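Side-chain contact in ESX secretion system protein YukD (Bacillus subtilis, PDB 2BPS), which is required for secretion of the YukE protein and is probably a component or regulator of the ESX/ESAT-6-like secretion system: residues A[49-54]-A[60-65]. Numbering follows the deposited sequence.
Sequences GHWIRV and VFSGEC
Ile52 and Phe61 face each other as an antiparallel hydrogen-bonded pair. Ile52 N donates to Phe61 O at 3.2 Å, and Phe61 N returns a bond to Ile52 O at 2.8 Å. The tightly packed side rests on the buried Ile52 and Val54: Val54 CG2 meets the Phe61 ring obliquely, 3.7 Å from Phe61 CE1. Ile52 touches Ile33 of helix 31-39 and Leu78 of the neighbouring strand 77-80, while the partly exposed Phe61 also reaches Cys70. The other face, carrying Trp51, Arg53, Val60 and Ser62, is more open to solvent. Here the indole, its CG anti to the carbonyl carbon (chi1 -59°), leans over to the partner strand and sets the six-membered ring beside Ser62, with CZ3 3.6 Å from Ser62 CB and CE3 4.0 Å from Val60 CG1. Arg53 crosses Val60 at about a right angle, its CB 3.8 Å from Val60 CG2, and then extends to a salt bridge with Glu79. The strands form the beta hairpin 51-54/59-62 in a mixed sheet packed against helix 31-39, with strand 59-62 at its margin next to 51-54, as in the ubiquitin-like beta-grasp fold.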
ATOM      1  N   GLY A  49      -3.917  -7.106 -10.685  1.00 74.00           N
ATOM      2  CA  GLY A  49      -4.017  -7.943  -9.507  1.00 71.97           C
ATOM      3  C   GLY A  49      -3.951  -7.108  -8.248  1.00 70.91           C
ATOM      4  O   GLY A  49      -4.611  -7.410  -7.253  1.00 71.01           O
ATOM      5  N   HIS A  50      -3.153  -6.047  -8.300  1.00 70.00           N
ATOM      6  CA  HIS A  50      -2.979  -5.152  -7.165  1.00 68.82           C
ATOM      7  C   HIS A  50      -2.599  -5.916  -5.897  1.00 66.86           C
ATOM      8  O   HIS A  50      -3.307  -5.871  -4.894  1.00 66.29           O
ATOM      9  CB  HIS A  50      -4.261  -4.352  -6.922  1.00 70.74           C
ATOM     10  CG  HIS A  50      -4.618  -3.427  -8.046  1.00 73.72           C
ATOM     11  ND1 HIS A  50      -3.672  -2.713  -8.751  1.00 74.88           N
ATOM     12  CD2 HIS A  50      -5.820  -3.063  -8.555  1.00 74.79           C
ATOM     13  CE1 HIS A  50      -4.275  -1.949  -9.646  1.00 75.24           C
ATOM     14  NE2 HIS A  50      -5.578  -2.143  -9.547  1.00 76.03           N
ATOM     15  N   TRP A  51      -1.474  -6.619  -5.939  1.00 64.47           N
ATOM     16  CA  TRP A  51      -1.040  -7.378  -4.779  1.00 61.54           C
ATOM     17  C   TRP A  51       0.004  -6.622  -3.961  1.00 59.77           C
ATOM     18  O   TRP A  51       0.936  -6.010  -4.505  1.00 58.11           O
ATOM     19  CB  TRP A  51      -0.499  -8.752  -5.204  1.00 61.19           C
ATOM     20  CG  TRP A  51      -1.514  -9.580  -5.936  1.00 62.08           C
ATOM     21  CD1 TRP A  51      -1.713  -9.623  -7.287  1.00 63.57           C
ATOM     22  CD2 TRP A  51      -2.514 -10.431  -5.359  1.00 61.32           C
ATOM     23  NE1 TRP A  51      -2.777 -10.444  -7.587  1.00 62.31           N
ATOM     24  CE2 TRP A  51      -3.286 -10.951  -6.423  1.00 61.45           C
ATOM     25  CE3 TRP A  51      -2.835 -10.799  -4.049  1.00 60.65           C
ATOM     26  CZ2 TRP A  51      -4.360 -11.823  -6.216  1.00 61.47           C
ATOM     27  CZ3 TRP A  51      -3.907 -11.669  -3.841  1.00 60.81           C
ATOM     28  CH2 TRP A  51      -4.654 -12.170  -4.921  1.00 61.38           C
ATOM     29  N   ILE A  52      -0.183  -6.669  -2.643  1.00 57.52           N
ATOM     30  CA  ILE A  52       0.685  -6.010  -1.674  1.00 54.67           C
ATOM     31  C   ILE A  52       1.290  -7.012  -0.710  1.00 52.17           C
ATOM     32  O   ILE A  52       0.662  -7.999  -0.332  1.00 51.22           O
ATOM     33  CB  ILE A  52      -0.102  -4.958  -0.833  1.00 55.48           C
ATOM     34  CG1 ILE A  52      -0.147  -3.630  -1.575  1.00 55.43           C
ATOM     35  CG2 ILE A  52       0.521  -4.783   0.542  1.00 55.52           C
ATOM     36  CD1 ILE A  52      -0.968  -3.672  -2.824  1.00 56.46           C
ATOM     37  N   ARG A  53       2.518  -6.734  -0.308  1.00 50.28           N
ATOM     38  CA  ARG A  53       3.226  -7.580   0.635  1.00 47.28           C
ATOM     39  C   ARG A  53       3.571  -6.732   1.833  1.00 45.31           C
ATOM     40  O   ARG A  53       4.217  -5.703   1.680  1.00 45.36           O
ATOM     41  CB  ARG A  53       4.520  -8.084   0.018  1.00 47.18           C
ATOM     42  CG  ARG A  53       5.397  -8.795   0.999  1.00 47.43           C
ATOM     43  CD  ARG A  53       6.810  -8.961   0.470  1.00 49.00           C
ATOM     44  NE  ARG A  53       7.635  -9.610   1.483  1.00 50.66           N
ATOM     45  CZ  ARG A  53       8.918  -9.349   1.688  1.00 50.83           C
ATOM     46  NH1 ARG A  53       9.576  -9.993   2.643  1.00 49.33           N
ATOM     47  NH2 ARG A  53       9.542  -8.444   0.944  1.00 52.09           N
ATOM     48  N   VAL A  54       3.129  -7.129   3.021  1.00 43.23           N
ATOM     49  CA  VAL A  54       3.492  -6.356   4.197  1.00 40.27           C
ATOM     50  C   VAL A  54       4.830  -6.902   4.623  1.00 38.86           C
ATOM     51  O   VAL A  54       4.923  -7.921   5.294  1.00 39.59           O
ATOM     52  CB  VAL A  54       2.505  -6.506   5.334  1.00 39.62           C
ATOM     53  CG1 VAL A  54       3.001  -5.720   6.539  1.00 37.82           C
ATOM     54  CG2 VAL A  54       1.148  -5.997   4.894  1.00 39.71           C
ATOM     55  N   VAL A  60       1.169 -11.450   2.089  1.00 35.94           N
ATOM     56  CA  VAL A  60       0.617 -10.751   0.940  1.00 37.42           C
ATOM     57  C   VAL A  60      -0.912 -10.643   1.018  1.00 39.41           C
ATOM     58  O   VAL A  60      -1.583 -11.560   1.491  1.00 40.21           O
ATOM     59  CB  VAL A  60       1.031 -11.456  -0.365  1.00 36.10           C
ATOM     60  CG1 VAL A  60       0.201 -10.947  -1.517  1.00 35.99           C
ATOM     61  CG2 VAL A  60       2.502 -11.202  -0.643  1.00 33.88           C
ATOM     62  N   PHE A  61      -1.455  -9.513   0.566  1.00 39.36           N
ATOM     63  CA  PHE A  61      -2.890  -9.303   0.599  1.00 40.90           C
ATOM     64  C   PHE A  61      -3.444  -8.901  -0.750  1.00 43.81           C
ATOM     65  O   PHE A  61      -2.764  -8.224  -1.532  1.00 41.90           O
ATOM     66  CB  PHE A  61      -3.244  -8.230   1.613  1.00 39.63           C
ATOM     67  CG  PHE A  61      -2.943  -8.616   3.019  1.00 40.57           C
ATOM     68  CD1 PHE A  61      -1.704  -8.348   3.573  1.00 40.24           C
ATOM     69  CD2 PHE A  61      -3.896  -9.280   3.787  1.00 41.44           C
ATOM     70  CE1 PHE A  61      -1.410  -8.731   4.869  1.00 41.14           C
ATOM     71  CE2 PHE A  61      -3.615  -9.672   5.088  1.00 41.33           C
ATOM     72  CZ  PHE A  61      -2.366  -9.396   5.631  1.00 42.84           C
ATOM     73  N   SER A  62      -4.683  -9.322  -1.022  1.00 46.69           N
ATOM     74  CA  SER A  62      -5.330  -8.979  -2.285  1.00 50.56           C
ATOM     75  C   SER A  62      -5.618  -7.492  -2.225  1.00 52.18           C
ATOM     76  O   SER A  62      -6.016  -6.979  -1.179  1.00 52.48           O
ATOM     77  CB  SER A  62      -6.642  -9.751  -2.477  1.00 51.38           C
ATOM     78  OG  SER A  62      -7.232  -9.427  -3.731  1.00 52.68           O
ATOM     79  N   GLY A  63      -5.414  -6.801  -3.342  1.00 53.34           N
ATOM     80  CA  GLY A  63      -5.640  -5.367  -3.366  1.00 54.23           C
ATOM     81  C   GLY A  63      -7.074  -4.985  -3.077  1.00 55.75           C
ATOM     82  O   GLY A  63      -7.403  -3.805  -2.953  1.00 57.50           O
ATOM     83  N   GLU A  64      -7.935  -5.983  -2.953  1.00 56.64           N
ATOM     84  CA  GLU A  64      -9.345  -5.724  -2.703  1.00 57.67           C
ATOM     85  C   GLU A  64      -9.694  -5.704  -1.211  1.00 56.48           C
ATOM     86  O   GLU A  64     -10.692  -5.122  -0.808  1.00 54.18           O
ATOM     87  CB  GLU A  64     -10.171  -6.777  -3.447  1.00 60.15           C
ATOM     88  CG  GLU A  64     -11.553  -6.322  -3.883  1.00 64.99           C
ATOM     89  CD  GLU A  64     -11.531  -5.072  -4.750  1.00 67.44           C
ATOM     90  OE1 GLU A  64     -11.384  -3.965  -4.188  1.00 70.47           O
ATOM     91  OE2 GLU A  64     -11.658  -5.196  -5.988  1.00 68.77           O
ATOM     92  N   CYS A  65      -8.855  -6.338  -0.399  1.00 57.81           N
ATOM     93  CA  CYS A  65      -9.056  -6.411   1.044  1.00 59.10           C
ATOM     94  C   CYS A  65      -9.115  -5.045   1.709  1.00 58.19           C
ATOM     95  O   CYS A  65      -8.509  -4.086   1.245  1.00 58.63           O
ATOM     96  CB  CYS A  65      -7.926  -7.209   1.694  1.00 61.04           C
ATOM     97  SG  CYS A  65      -7.835  -8.951   1.229  1.00 68.20           S
TER